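Local coordinates for protein ADP/ATP-dependent NAD(P)H-hydrate dehydratase (Bacillus subtilis, PDB 3RPZ) that catalyses the ADP- or ATP-dependent dehydration of hydrated NADH and NADPH, probably restoring the damaged coenzymes to their normal form, at residues V114-L122 with L130-R138. Numbering follows the deposited sequence.
Sequences VQQAVDHVL and LDAGALAKR. With NPW (beta-6-hydroxy-1,4,5,6-tetrahydronicotinamide adenine dinucleotide phosphate), chain D.
Arg138 reaches back to the helix containing 114-122 and joins two of its polar side chains one turn apart. Its opposite charge suits it to Asp119, and the two form a salt bridge in which NH1 and NH2 both donate to a single carboxylate oxygen, Asp119 OD1, each at 2.8 Å. NH2 comes nearly end-on to that oxygen and NH1 from the syn side, tilted well out of the carboxylate plane, which is turned 81° from the guanidinium. NH1 also donates to Gln115 OE1 at 2.9 Å, again close to the plane of the guanidinium, so NH1 spends one N-H on each partner, and bonds at two edges of the group hold its rotation. Leu122 CD1 lies over a face of the group, a place suited to an apolar methyl.

Gln115 suits its position because its amide can accept and donate at once. Bent at chi2 (-62°), the chain turns NE2 towards the loop, where it donates a hydrogen bond to Ala134 O at 3.0 Å, from above the carbonyl plane rather than on a lone pair. A water bridges the same NE2 to Gly133 O, and Ala136 CB packs against the amide.

Deeper in, small and branched apolar groups fill the interface. Val118 spreads its two methyls: CG1 meets Leu130 CD1 at 3.8 Å, while CG2 touches Ala134 CB at 3.9 Å. With CG1 anti to the backbone N (chi1 174°), Val114 sets that methyl against the 3-10 turn, on Ala134 CA and Gly133 O. Alanine and glycine keep the turn slim enough to sit close to the helix, and Ile104 also packs on Leu130 and Ala134.

Helix 112-121 connects parallel neighbours 101-104 and 128-130 in a beta-alpha-beta unit of the ribokinase-like fold; the loop leaving the second strand packs back on this helix while Ala132 and Gly133 line the pocket of the bound NADPH hydrate.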
# COMPACT_ATOMS: atom_id res chain seq x y z
N VAL A 114 -28.05 14.35 -2.60
CA VAL A 114 -27.96 12.90 -2.44
C VAL A 114 -29.30 12.24 -2.52
O VAL A 114 -29.44 11.19 -3.20
CB VAL A 114 -27.20 12.55 -1.17
CG1 VAL A 114 -27.20 11.06 -0.90
CG2 VAL A 114 -25.72 13.03 -1.32
N GLN A 115 -30.35 12.85 -1.94
CA GLN A 115 -31.67 12.31 -2.13
C GLN A 115 -32.18 12.29 -3.55
O GLN A 115 -32.89 11.39 -3.93
CB GLN A 115 -32.69 12.97 -1.21
CG GLN A 115 -32.44 12.72 0.29
CD GLN A 115 -32.55 11.28 0.58
OE1 GLN A 115 -33.59 10.68 0.29
NE2 GLN A 115 -31.49 10.67 1.15
N GLN A 116 -31.80 13.29 -4.33
CA GLN A 116 -32.11 13.29 -5.74
C GLN A 116 -31.46 12.13 -6.45
O GLN A 116 -32.09 11.52 -7.31
CB GLN A 116 -31.71 14.62 -6.36
CG GLN A 116 -32.54 15.74 -5.91
CD GLN A 116 -33.92 15.78 -6.55
OE1 GLN A 116 -34.96 15.48 -5.90
NE2 GLN A 116 -33.95 16.20 -7.82
N ALA A 117 -30.21 11.87 -6.10
CA ALA A 117 -29.51 10.69 -6.66
C ALA A 117 -30.23 9.37 -6.26
O ALA A 117 -30.41 8.50 -7.10
CB ALA A 117 -28.03 10.66 -6.25
N VAL A 118 -30.65 9.28 -5.00
CA VAL A 118 -31.42 8.10 -4.54
C VAL A 118 -32.67 7.92 -5.40
O VAL A 118 -32.97 6.83 -5.93
CB VAL A 118 -31.79 8.26 -3.06
CG1 VAL A 118 -32.83 7.19 -2.69
CG2 VAL A 118 -30.56 8.21 -2.14
N ASP A 119 -33.40 9.03 -5.64
CA ASP A 119 -34.63 8.93 -6.40
C ASP A 119 -34.35 8.42 -7.81
O ASP A 119 -35.08 7.61 -8.32
CB ASP A 119 -35.33 10.26 -6.45
CG ASP A 119 -35.98 10.66 -5.13
OD1 ASP A 119 -36.11 9.82 -4.25
OD2 ASP A 119 -36.33 11.84 -5.02
N HIS A 120 -33.27 8.87 -8.45
CA HIS A 120 -32.93 8.37 -9.76
C HIS A 120 -32.50 6.90 -9.76
O HIS A 120 -32.91 6.16 -10.63
CB HIS A 120 -31.87 9.27 -10.43
CG HIS A 120 -32.42 10.57 -10.85
ND1 HIS A 120 -33.42 10.68 -11.79
CD2 HIS A 120 -32.09 11.84 -10.50
CE1 HIS A 120 -33.71 11.96 -11.98
NE2 HIS A 120 -32.95 12.68 -11.18
N VAL A 121 -31.68 6.51 -8.81
CA VAL A 121 -31.22 5.10 -8.73
C VAL A 121 -32.40 4.16 -8.50
O VAL A 121 -32.44 3.09 -9.08
CB VAL A 121 -30.23 4.99 -7.67
CG1 VAL A 121 -30.05 3.52 -7.16
CG2 VAL A 121 -28.88 5.66 -8.19
N LEU A 122 -33.41 4.60 -7.78
CA LEU A 122 -34.55 3.73 -7.52
C LEU A 122 -35.40 3.44 -8.76
O LEU A 122 -36.22 2.53 -8.74
CB LEU A 122 -35.42 4.30 -6.41
CG LEU A 122 -34.83 4.36 -5.01
CD1 LEU A 122 -35.60 5.12 -3.96
CD2 LEU A 122 -34.60 2.91 -4.50
N LEU A 130 -29.22 1.66 0.66
CA LEU A 130 -29.06 3.04 1.13
C LEU A 130 -28.44 2.99 2.51
O LEU A 130 -28.92 2.30 3.41
CB LEU A 130 -30.38 3.81 1.21
CG LEU A 130 -31.23 3.80 -0.06
CD1 LEU A 130 -32.50 4.65 0.15
CD2 LEU A 130 -30.49 4.22 -1.29
N ASP A 131 -27.37 3.76 2.69
CA ASP A 131 -26.62 3.82 3.93
C ASP A 131 -26.22 5.25 4.22
O ASP A 131 -26.16 6.07 3.31
CB ASP A 131 -25.33 2.95 3.82
CG ASP A 131 -24.58 2.82 5.10
OD1 ASP A 131 -25.18 2.86 6.18
OD2 ASP A 131 -23.33 2.70 5.00
N ALA A 132 -25.91 5.52 5.47
CA ALA A 132 -25.12 6.72 5.82
C ALA A 132 -25.76 8.01 5.29
O ALA A 132 -26.89 8.30 5.67
CB ALA A 132 -23.65 6.52 5.36
N GLY A 133 -25.07 8.78 4.47
CA GLY A 133 -25.60 10.05 4.00
C GLY A 133 -26.82 9.95 3.11
O GLY A 133 -27.47 10.96 2.89
N ALA A 134 -27.13 8.75 2.60
CA ALA A 134 -28.36 8.51 1.84
C ALA A 134 -29.55 8.14 2.69
O ALA A 134 -30.66 7.98 2.15
CB ALA A 134 -28.15 7.43 0.78
N LEU A 135 -29.37 7.98 4.01
CA LEU A 135 -30.49 7.72 4.90
C LEU A 135 -31.12 9.03 5.40
O LEU A 135 -30.45 9.89 5.95
CB LEU A 135 -30.03 6.85 6.06
CG LEU A 135 -29.66 5.42 5.67
CD1 LEU A 135 -29.04 4.65 6.88
CD2 LEU A 135 -30.83 4.59 5.08
N ALA A 136 -32.43 9.15 5.20
CA ALA A 136 -33.22 10.31 5.59
C ALA A 136 -34.62 9.84 5.93
O ALA A 136 -35.01 8.73 5.63
CB ALA A 136 -33.26 11.32 4.40
N LYS A 137 -35.39 10.75 6.51
CA LYS A 137 -36.83 10.52 6.75
C LYS A 137 -37.53 10.69 5.43
O LYS A 137 -37.56 11.80 4.89
CB LYS A 137 -37.35 11.47 7.82
CG LYS A 137 -38.83 11.26 8.16
CD LYS A 137 -39.31 12.15 9.33
CE LYS A 137 -38.58 11.79 10.64
NZ LYS A 137 -39.11 12.42 11.93
N ARG A 138 -38.08 9.61 4.90
CA ARG A 138 -38.70 9.64 3.58
C ARG A 138 -39.53 8.38 3.37
O ARG A 138 -39.56 7.51 4.22
CB ARG A 138 -37.64 9.77 2.48
CG ARG A 138 -36.69 8.59 2.39
CD ARG A 138 -35.89 8.54 1.13
NE ARG A 138 -36.78 8.34 -0.02
CZ ARG A 138 -36.51 8.70 -1.26
NH1 ARG A 138 -35.39 9.35 -1.57
NH2 ARG A 138 -37.40 8.40 -2.19
P NPW D . -23.70 8.62 20.67
O1 NPW D . -23.48 10.08 20.36
O2 NPW D . -22.49 7.73 20.67
O3 NPW D . -24.57 8.36 21.91
PA NPW D . -23.39 9.89 12.74
PB NPW D . -21.30 8.30 11.48
C1A NPW D . -25.38 7.28 17.41
C1B NPW D . -19.12 8.46 7.31
N1C NPW D . -17.96 7.74 7.75
N1D NPW D . -26.17 2.85 19.82
C2A NPW D . -24.31 8.08 18.15
O2A NPW D . -24.68 8.07 19.51
C2B NPW D . -20.40 7.61 7.19
O2B NPW D . -20.39 6.79 6.05
C2C NPW D . -16.80 7.76 7.14
C2D NPW D . -26.51 4.10 20.17
C3A NPW D . -24.41 9.44 17.49
O3A NPW D . -25.51 10.23 18.01
C3B NPW D . -21.42 8.76 7.11
O3B NPW D . -21.45 9.23 5.76
C3C NPW D . -15.61 7.30 7.43
N3D NPW D . -26.28 5.24 19.50
C4B NPW D . -20.79 9.82 8.03
O4B NPW D . -19.40 9.46 8.27
C4C NPW D . -15.49 6.63 8.79
C4D NPW D . -25.65 5.00 18.34
O4D NPW D . -25.33 7.80 16.07
C4E NPW D . -24.71 9.06 16.06
C5A NPW D . -25.21 3.72 17.89
C5B NPW D . -21.49 9.94 9.38
O5B NPW D . -21.70 8.65 9.96
C5C NPW D . -16.60 7.11 9.70
C5E NPW D . -23.45 8.93 15.21
O5E NPW D . -23.84 8.84 13.84
C6C NPW D . -17.99 6.95 9.03
O6C NPW D . -18.33 5.60 8.75
C6D NPW D . -25.50 2.56 18.68
N6D NPW D . -25.18 1.31 18.39
N7A NPW D . -24.53 3.77 16.69
C7C NPW D . -14.50 7.34 6.53
N7C NPW D . -13.35 6.80 6.92
O7C NPW D . -14.60 7.91 5.41
C8A NPW D . -24.53 5.13 16.39
N9A NPW D . -25.23 5.82 17.41
OA1 NPW D . -23.31 11.26 13.26
OA2 NPW D . -24.33 9.54 11.70
OA3 NPW D . -21.87 9.50 12.37
OB1 NPW D . -21.92 7.01 11.75
OB2 NPW D . -19.82 8.43 11.68
O HOH W 1 -29.37 12.57 1.91